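Local coordinates for kinesin-like protein KAR3 (Saccharomyces cerevisiae, PDB 1F9V) that is a minus-end-directed kinesin motor that binds and probably hydrolyses ATP to drive movement along microtubules, at residues S112-I117 against C184-E189; I251-V256 against E263-N268. The protein carries 2 engineered substitutions. One frame throughout, in Å; residues are numbered along the deposited sequence.

Contact 1 (S112-I117 against C184-E189)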
ATOM      1  N   SER A 112      10.992   3.686   7.286  1.00  9.77           N
ATOM      2  CA  SER A 112      10.422   4.328   8.471  1.00 10.54           C
ATOM      3  C   SER A 112       9.748   3.309   9.390  1.00 10.41           C
ATOM      4  O   SER A 112       9.844   3.393  10.615  1.00 10.52           O
ATOM      5  CB  SER A 112       9.380   5.384   8.066  1.00 10.39           C
ATOM      6  OG  SER A 112       9.991   6.524   7.487  1.00 11.54           O
ATOM      7  N   THR A 113       9.041   2.360   8.781  1.00 10.87           N
ATOM      8  CA  THR A 113       8.336   1.323   9.524  1.00 10.52           C
ATOM      9  C   THR A 113       9.325   0.476  10.319  1.00  9.60           C
ATOM     10  O   THR A 113       9.108   0.194  11.493  1.00 11.26           O
ATOM     11  CB  THR A 113       7.520   0.418   8.558  1.00 10.52           C
ATOM     12  OG1 THR A 113       6.397   1.158   8.053  1.00  9.93           O
ATOM     13  CG2 THR A 113       7.011  -0.828   9.275  1.00 10.08           C
ATOM     14  N   ILE A 114      10.419   0.095   9.675  1.00 10.51           N
ATOM     15  CA  ILE A 114      11.432  -0.714  10.333  1.00 11.96           C
ATOM     16  C   ILE A 114      12.074   0.034  11.504  1.00 13.52           C
ATOM     17  O   ILE A 114      12.237  -0.525  12.586  1.00 13.08           O
ATOM     18  CB  ILE A 114      12.494  -1.165   9.319  1.00 12.94           C
ATOM     19  CG1 ILE A 114      11.881  -2.252   8.428  1.00 16.09           C
ATOM     20  CG2 ILE A 114      13.729  -1.700  10.038  1.00 12.50           C
ATOM     21  CD1 ILE A 114      12.664  -2.568   7.196  1.00 20.06           C
ATOM     22  N   SER A 115      12.416   1.301  11.299  1.00 13.74           N
ATOM     23  CA  SER A 115      13.018   2.100  12.368  1.00 15.33           C
ATOM     24  C   SER A 115      12.050   2.281  13.534  1.00 14.43           C
ATOM     25  O   SER A 115      12.446   2.219  14.699  1.00 15.70           O
ATOM     26  CB  SER A 115      13.420   3.477  11.842  1.00 15.96           C
ATOM     27  OG  SER A 115      14.401   3.361  10.836  1.00 23.15           O
ATOM     28  N   HIS A 116      10.781   2.514  13.214  1.00 12.78           N
ATOM     29  CA  HIS A 116       9.759   2.710  14.230  1.00 11.75           C
ATOM     30  C   HIS A 116       9.545   1.437  15.045  1.00 12.98           C
ATOM     31  O   HIS A 116       9.403   1.486  16.266  1.00 13.21           O
ATOM     32  CB  HIS A 116       8.443   3.131  13.566  1.00 12.15           C
ATOM     33  CG  HIS A 116       7.383   3.566  14.530  1.00 13.29           C
ATOM     34  ND1 HIS A 116       7.602   4.521  15.501  1.00 12.29           N
ATOM     35  CD2 HIS A 116       6.089   3.189  14.660  1.00 11.90           C
ATOM     36  CE1 HIS A 116       6.489   4.713  16.185  1.00 12.12           C
ATOM     37  NE2 HIS A 116       5.555   3.916  15.695  1.00 14.04           N
ATOM     38  N   ILE A 117       9.517   0.297  14.366  1.00 13.51           N
ATOM     39  CA  ILE A 117       9.311  -0.982  15.043  1.00 14.75           C
ATOM     40  C   ILE A 117      10.454  -1.304  16.009  1.00 13.41           C
ATOM     41  O   ILE A 117      10.217  -1.768  17.125  1.00 14.38           O
ATOM     42  CB  ILE A 117       9.157  -2.134  14.019  1.00 15.22           C
ATOM     43  CG1 ILE A 117       7.750  -2.098  13.412  1.00 16.53           C
ATOM     44  CG2 ILE A 117       9.390  -3.479  14.699  1.00 16.50           C
ATOM     45  CD1 ILE A 117       7.596  -2.943  12.152  1.00 18.06           C
ATOM     46  N   CYS A 184      14.956 -13.183   5.546  1.00 16.49           N
ATOM     47  CA  CYS A 184      16.115 -12.635   6.233  1.00 18.23           C
ATOM     48  C   CYS A 184      15.811 -12.086   7.615  1.00 18.07           C
ATOM     49  O   CYS A 184      14.768 -11.471   7.844  1.00 17.88           O
ATOM     50  CB  CYS A 184      16.734 -11.518   5.389  1.00 19.11           C
ATOM     51  SG  CYS A 184      17.190 -12.022   3.724  1.00 26.05           S
ATOM     52  N   LYS A 185      16.738 -12.312   8.539  1.00 17.34           N
ATOM     53  CA  LYS A 185      16.589 -11.805   9.890  1.00 17.18           C
ATOM     54  C   LYS A 185      16.963 -10.324   9.858  1.00 17.91           C
ATOM     55  O   LYS A 185      17.805  -9.911   9.061  1.00 18.11           O
ATOM     56  CB  LYS A 185      17.543 -12.528  10.839  1.00 17.25           C
ATOM     57  CG  LYS A 185      17.099 -13.917  11.263  1.00 18.90           C
ATOM     58  CD  LYS A 185      18.069 -14.478  12.298  1.00 20.14           C
ATOM     59  CE  LYS A 185      17.645 -15.852  12.788  1.00 20.14           C
ATOM     60  NZ  LYS A 185      18.332 -16.186  14.061  1.00 18.54           N
ATOM     61  N   LEU A 186      16.330  -9.533  10.718  1.00 19.11           N
ATOM     62  CA  LEU A 186      16.627  -8.109  10.823  1.00 21.19           C
ATOM     63  C   LEU A 186      16.909  -7.881  12.300  1.00 22.89           C
ATOM     64  O   LEU A 186      15.986  -7.792  13.105  1.00 23.53           O
ATOM     65  CB  LEU A 186      15.430  -7.260  10.380  1.00 20.14           C
ATOM     66  CG  LEU A 186      15.133  -7.164   8.881  1.00 18.22           C
ATOM     67  CD1 LEU A 186      13.930  -6.262   8.659  1.00 17.54           C
ATOM     68  CD2 LEU A 186      16.341  -6.627   8.152  1.00 18.67           C
ATOM     69  N   GLU A 187      18.186  -7.800  12.659  1.00 26.45           N
ATOM     70  CA  GLU A 187      18.569  -7.611  14.057  1.00 30.47           C
ATOM     71  C   GLU A 187      18.656  -6.149  14.477  1.00 31.55           C
ATOM     72  O   GLU A 187      18.706  -5.837  15.667  1.00 32.16           O
ATOM     73  CB  GLU A 187      19.900  -8.312  14.326  1.00 32.85           C
ATOM     74  CG  GLU A 187      20.032  -9.646  13.609  1.00 36.07           C
ATOM     75  CD  GLU A 187      20.753 -10.690  14.440  1.00 38.69           C
ATOM     76  OE1 GLU A 187      21.914 -11.016  14.107  1.00 37.06           O
ATOM     77  OE2 GLU A 187      20.158 -11.184  15.425  1.00 39.50           O
ATOM     78  N   SER A 188      18.681  -5.259  13.491  1.00 32.41           N
ATOM     79  CA  SER A 188      18.742  -3.822  13.727  1.00 33.51           C
ATOM     80  C   SER A 188      18.191  -3.144  12.480  1.00 34.81           C
ATOM     81  O   SER A 188      18.309  -3.681  11.376  1.00 34.46           O
ATOM     82  CB  SER A 188      20.186  -3.373  13.992  1.00 33.44           C
ATOM     83  OG  SER A 188      21.015  -3.553  12.859  1.00 31.74           O
ATOM     84  N   GLU A 189      17.583  -1.973  12.655  1.00 35.91           N
ATOM     85  CA  GLU A 189      16.996  -1.241  11.535  1.00 37.34           C
ATOM     86  C   GLU A 189      17.964  -1.009  10.378  1.00 36.90           C
ATOM     87  O   GLU A 189      17.544  -0.929   9.225  1.00 36.92           O
ATOM     88  CB  GLU A 189      16.436   0.106  12.013  1.00 38.36           C
ATOM     89  CG  GLU A 189      17.367   0.892  12.916  1.00 40.30           C
ATOM     90  CD  GLU A 189      16.731   1.225  14.251  1.00 43.15           C
ATOM     91  OE1 GLU A 189      15.660   1.875  14.258  1.00 43.53           O
ATOM     92  OE2 GLU A 189      17.301   0.833  15.295  1.00 44.41           O
TER
HETATM   93  O   HOH W   1      15.442   1.728   8.583  1.00 29.82           O
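Helix 109-124, which follows the P-loop in sequence, meets the turn between strand 184-185 and helix 192-199, where I114 meets L186 and E189, and S115 meets E189. I114 works with two branches. Its CG2 is set anti to the backbone N (the CG1 arm lies at chi1 -73°); the I114 and E189 side chains slide past each other in opposite directions, with I114 CG2 3.6 Å from E189 CA. The I114 and L186 side chains cross at about a right angle, I114 CD1 4.2 Å from L186 CD1. A beta-branched residue suits this place because its two arms can fill two directions at once; V192 and F221 lie against it too. E189 bends at chi2 and lays its carboxylate along the helix, where E189 OE1 comes within 3.3 Å of S115 CA. OE1 is equally near S115 O, but both are acceptors, so this approach is no bond and probably mildly unfavourable. A residue as small as serine probably allows it, and S115 OG bonds back to P111 O. A water joins the two sides, 3.0 Å from S115 OG and, weakly, 3.4 Å from E189 O. Such mixed docking, an isoleucine-leucine contact beside a carboxylate and a water, belongs here to the alpha/beta core of the kinesin motor domain.

Contact 2 (I251-V256 against E263-N268)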
ATOM      1  N   ILE A 251      -4.677   1.518 -19.883  1.00 23.97           N
ATOM      2  CA  ILE A 251      -4.109   1.218 -21.192  1.00 24.03           C
ATOM      3  C   ILE A 251      -5.198   0.543 -22.016  1.00 24.87           C
ATOM      4  O   ILE A 251      -5.796  -0.437 -21.574  1.00 26.77           O
ATOM      5  CB  ILE A 251      -2.912   0.250 -21.076  1.00 23.59           C
ATOM      6  CG1 ILE A 251      -1.923   0.769 -20.030  1.00 23.54           C
ATOM      7  CG2 ILE A 251      -2.237   0.085 -22.435  1.00 22.88           C
ATOM      8  CD1 ILE A 251      -1.097   1.951 -20.493  1.00 22.27           C
ATOM      9  N   ASN A 252      -5.468   1.071 -23.205  1.00 24.80           N
ATOM     10  CA  ASN A 252      -6.490   0.493 -24.068  1.00 24.95           C
ATOM     11  C   ASN A 252      -6.072  -0.922 -24.479  1.00 23.99           C
ATOM     12  O   ASN A 252      -5.194  -1.102 -25.324  1.00 22.21           O
ATOM     13  CB  ASN A 252      -6.686   1.369 -25.305  1.00 26.64           C
ATOM     14  CG  ASN A 252      -7.887   0.958 -26.122  1.00 29.36           C
ATOM     15  OD1 ASN A 252      -8.264  -0.214 -26.149  1.00 30.06           O
ATOM     16  ND2 ASN A 252      -8.499   1.923 -26.796  1.00 32.27           N
ATOM     17  N   VAL A 253      -6.704  -1.923 -23.874  1.00 23.24           N
ATOM     18  CA  VAL A 253      -6.379  -3.315 -24.164  1.00 24.39           C
ATOM     19  C   VAL A 253      -6.539  -3.662 -25.638  1.00 24.06           C
ATOM     20  O   VAL A 253      -5.933  -4.614 -26.132  1.00 24.22           O
ATOM     21  CB  VAL A 253      -7.244  -4.280 -23.315  1.00 25.34           C
ATOM     22  CG1 VAL A 253      -8.279  -4.971 -24.188  1.00 27.64           C
ATOM     23  CG2 VAL A 253      -6.346  -5.307 -22.627  1.00 26.60           C
ATOM     24  N   SER A 254      -7.352  -2.889 -26.345  1.00 23.34           N
ATOM     25  CA  SER A 254      -7.565  -3.141 -27.759  1.00 23.70           C
ATOM     26  C   SER A 254      -6.411  -2.603 -28.605  1.00 23.80           C
ATOM     27  O   SER A 254      -6.343  -2.859 -29.804  1.00 24.89           O
ATOM     28  CB  SER A 254      -8.885  -2.502 -28.205  1.00 24.19           C
ATOM     29  OG  SER A 254      -8.701  -1.141 -28.557  1.00 25.99           O
ATOM     30  N   GLN A 255      -5.491  -1.879 -27.981  1.00 22.33           N
ATOM     31  CA  GLN A 255      -4.378  -1.307 -28.723  1.00 23.26           C
ATOM     32  C   GLN A 255      -3.003  -1.892 -28.419  1.00 21.65           C
ATOM     33  O   GLN A 255      -2.002  -1.421 -28.954  1.00 22.46           O
ATOM     34  CB  GLN A 255      -4.341   0.200 -28.496  1.00 26.82           C
ATOM     35  CG  GLN A 255      -5.673   0.878 -28.714  1.00 32.20           C
ATOM     36  CD  GLN A 255      -5.548   2.090 -29.604  1.00 35.31           C
ATOM     37  OE1 GLN A 255      -5.872   3.209 -29.201  1.00 36.54           O
ATOM     38  NE2 GLN A 255      -5.068   1.878 -30.827  1.00 36.80           N
ATOM     39  N   VAL A 256      -2.945  -2.906 -27.562  1.00 18.74           N
ATOM     40  CA  VAL A 256      -1.668  -3.534 -27.216  1.00 14.98           C
ATOM     41  C   VAL A 256      -1.601  -4.988 -27.692  1.00 13.37           C
ATOM     42  O   VAL A 256      -2.629  -5.623 -27.922  1.00 12.94           O
ATOM     43  CB  VAL A 256      -1.422  -3.494 -25.689  1.00 14.80           C
ATOM     44  CG1 VAL A 256      -1.120  -2.067 -25.260  1.00 15.41           C
ATOM     45  CG2 VAL A 256      -2.637  -4.039 -24.936  1.00 12.62           C
ATOM     46  N   GLU A 263       0.662  -8.326 -19.989  1.00 11.96           N
ATOM     47  CA  GLU A 263       0.889  -7.597 -18.751  1.00 12.51           C
ATOM     48  C   GLU A 263      -0.281  -6.662 -18.446  1.00 11.28           C
ATOM     49  O   GLU A 263      -0.721  -6.564 -17.304  1.00 10.13           O
ATOM     50  CB  GLU A 263       2.214  -6.831 -18.826  1.00 16.74           C
ATOM     51  CG  GLU A 263       2.098  -5.365 -19.130  1.00 24.00           C
ATOM     52  CD  GLU A 263       3.445  -4.671 -19.092  1.00 26.92           C
ATOM     53  OE1 GLU A 263       3.471  -3.419 -19.128  1.00 28.47           O
ATOM     54  OE2 GLU A 263       4.476  -5.380 -19.024  1.00 26.54           O
ATOM     55  N   THR A 264      -0.806  -6.000 -19.472  1.00 10.40           N
ATOM     56  CA  THR A 264      -1.933  -5.091 -19.285  1.00 10.88           C
ATOM     57  C   THR A 264      -3.139  -5.843 -18.742  1.00 10.98           C
ATOM     58  O   THR A 264      -3.820  -5.371 -17.833  1.00 11.61           O
ATOM     59  CB  THR A 264      -2.332  -4.421 -20.617  1.00 11.10           C
ATOM     60  OG1 THR A 264      -1.214  -3.691 -21.131  1.00 13.02           O
ATOM     61  CG2 THR A 264      -3.511  -3.477 -20.415  1.00 12.54           C
ATOM     62  N   GLN A 265      -3.403  -7.017 -19.305  1.00 10.27           N
ATOM     63  CA  GLN A 265      -4.529  -7.828 -18.872  1.00 10.97           C
ATOM     64  C   GLN A 265      -4.365  -8.263 -17.422  1.00  9.45           C
ATOM     65  O   GLN A 265      -5.312  -8.228 -16.647  1.00 10.13           O
ATOM     66  CB  GLN A 265      -4.670  -9.062 -19.767  1.00 12.09           C
ATOM     67  CG  GLN A 265      -5.077  -8.739 -21.195  1.00 15.77           C
ATOM     68  CD  GLN A 265      -5.086  -9.962 -22.089  1.00 17.35           C
ATOM     69  OE1 GLN A 265      -4.194 -10.809 -22.018  1.00 17.90           O
ATOM     70  NE2 GLN A 265      -6.100 -10.061 -22.940  1.00 19.00           N
ATOM     71  N   ASN A 266      -3.153  -8.669 -17.062  1.00 10.00           N
ATOM     72  CA  ASN A 266      -2.873  -9.122 -15.702  1.00 10.51           C
ATOM     73  C   ASN A 266      -2.921  -7.982 -14.681  1.00 11.02           C
ATOM     74  O   ASN A 266      -3.402  -8.164 -13.559  1.00 10.59           O
ATOM     75  CB  ASN A 266      -1.509  -9.820 -15.654  1.00 11.20           C
ATOM     76  CG  ASN A 266      -1.573 -11.252 -16.164  1.00 11.57           C
ATOM     77  OD1 ASN A 266      -2.501 -11.996 -15.838  1.00 14.14           O
ATOM     78  ND2 ASN A 266      -0.593 -11.641 -16.970  1.00 12.08           N
ATOM     79  N   ILE A 267      -2.420  -6.812 -15.064  1.00 10.31           N
ATOM     80  CA  ILE A 267      -2.443  -5.664 -14.163  1.00 10.60           C
ATOM     81  C   ILE A 267      -3.895  -5.229 -13.973  1.00 10.72           C
ATOM     82  O   ILE A 267      -4.336  -4.986 -12.852  1.00 11.14           O
ATOM     83  CB  ILE A 267      -1.613  -4.486 -14.731  1.00 10.92           C
ATOM     84  CG1 ILE A 267      -0.127  -4.854 -14.719  1.00 11.10           C
ATOM     85  CG2 ILE A 267      -1.865  -3.218 -13.918  1.00 10.20           C
ATOM     86  CD1 ILE A 267       0.732  -3.973 -15.603  1.00 11.77           C
ATOM     87  N   ASN A 268      -4.641  -5.157 -15.072  1.00 10.80           N
ATOM     88  CA  ASN A 268      -6.042  -4.759 -15.018  1.00 12.03           C
ATOM     89  C   ASN A 268      -6.825  -5.688 -14.097  1.00 13.10           C
ATOM     90  O   ASN A 268      -7.541  -5.239 -13.202  1.00 13.93           O
ATOM     91  CB  ASN A 268      -6.668  -4.807 -16.412  1.00 13.57           C
ATOM     92  CG  ASN A 268      -6.249  -3.641 -17.290  1.00 15.63           C
ATOM     93  OD1 ASN A 268      -5.522  -2.745 -16.861  1.00 17.16           O
ATOM     94  ND2 ASN A 268      -6.713  -3.650 -18.535  1.00 18.27           N
TER
HETATM   95  O   HOH W   2      -5.351  -0.266 -17.897  1.00 44.04           O
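The irregular segment 251-256 curls past one side of helix 258-281, coming nearest at V253 and T264, whose CA atoms are 6.8 Å apart. T264 supplies the central side chain, with a different task for each branch. Its CG2, anti to the backbone N (chi1 -59° for OG1), projects into the loop, 3.8 Å from I251 CB and 4.0 Å from V253 CG2. Its OG1 turns back to R260 O, so the hydroxyl is satisfied within its own helix even though the methyl groups V256 CG2 and I251 CG2 pack beside it. An alanine here would probably leave a gap between helix 258-281 and the I251 and V253 side chains, and R260 O without its hydroxyl partner. In kinesins this loop links the switch II region to the long relay helix. Its curl contains an Asx turn: N252 OD1 accepts from S254 N at 2.8 Å and from S254 OG, both on one face of the amide plane, a role suited to the short asparagine side chain. V253 CG2 also lies 3.9 Å from Q265 CG, the two side chains crossing at about a right angle. One helical turn after T264, N268 OD1 accepts from a water, 2.7 Å away, that in turn accepts from I251 N.

From the N terminus the chain passes through strand 86-91 and the P-loop to helix 109-124, where contact 1 begins. It then runs through strand 130-141 and its neighbours before 184-189 closes contact 1, a loop with 66 residues between the two segments. The chain goes on through helix 192-199 and strands 218-228 and 235-244 before contact 2 opens, closing over just six residues as the loop meets the helix that follows it. The two lie in series, neither nested nor crossed, on opposite sides of the chain's centre with their own centres 37 Å apart. Contact 1 joins distant elements beside the central sheet; contact 2 holds the 251-256 loop locally to helix 258-281.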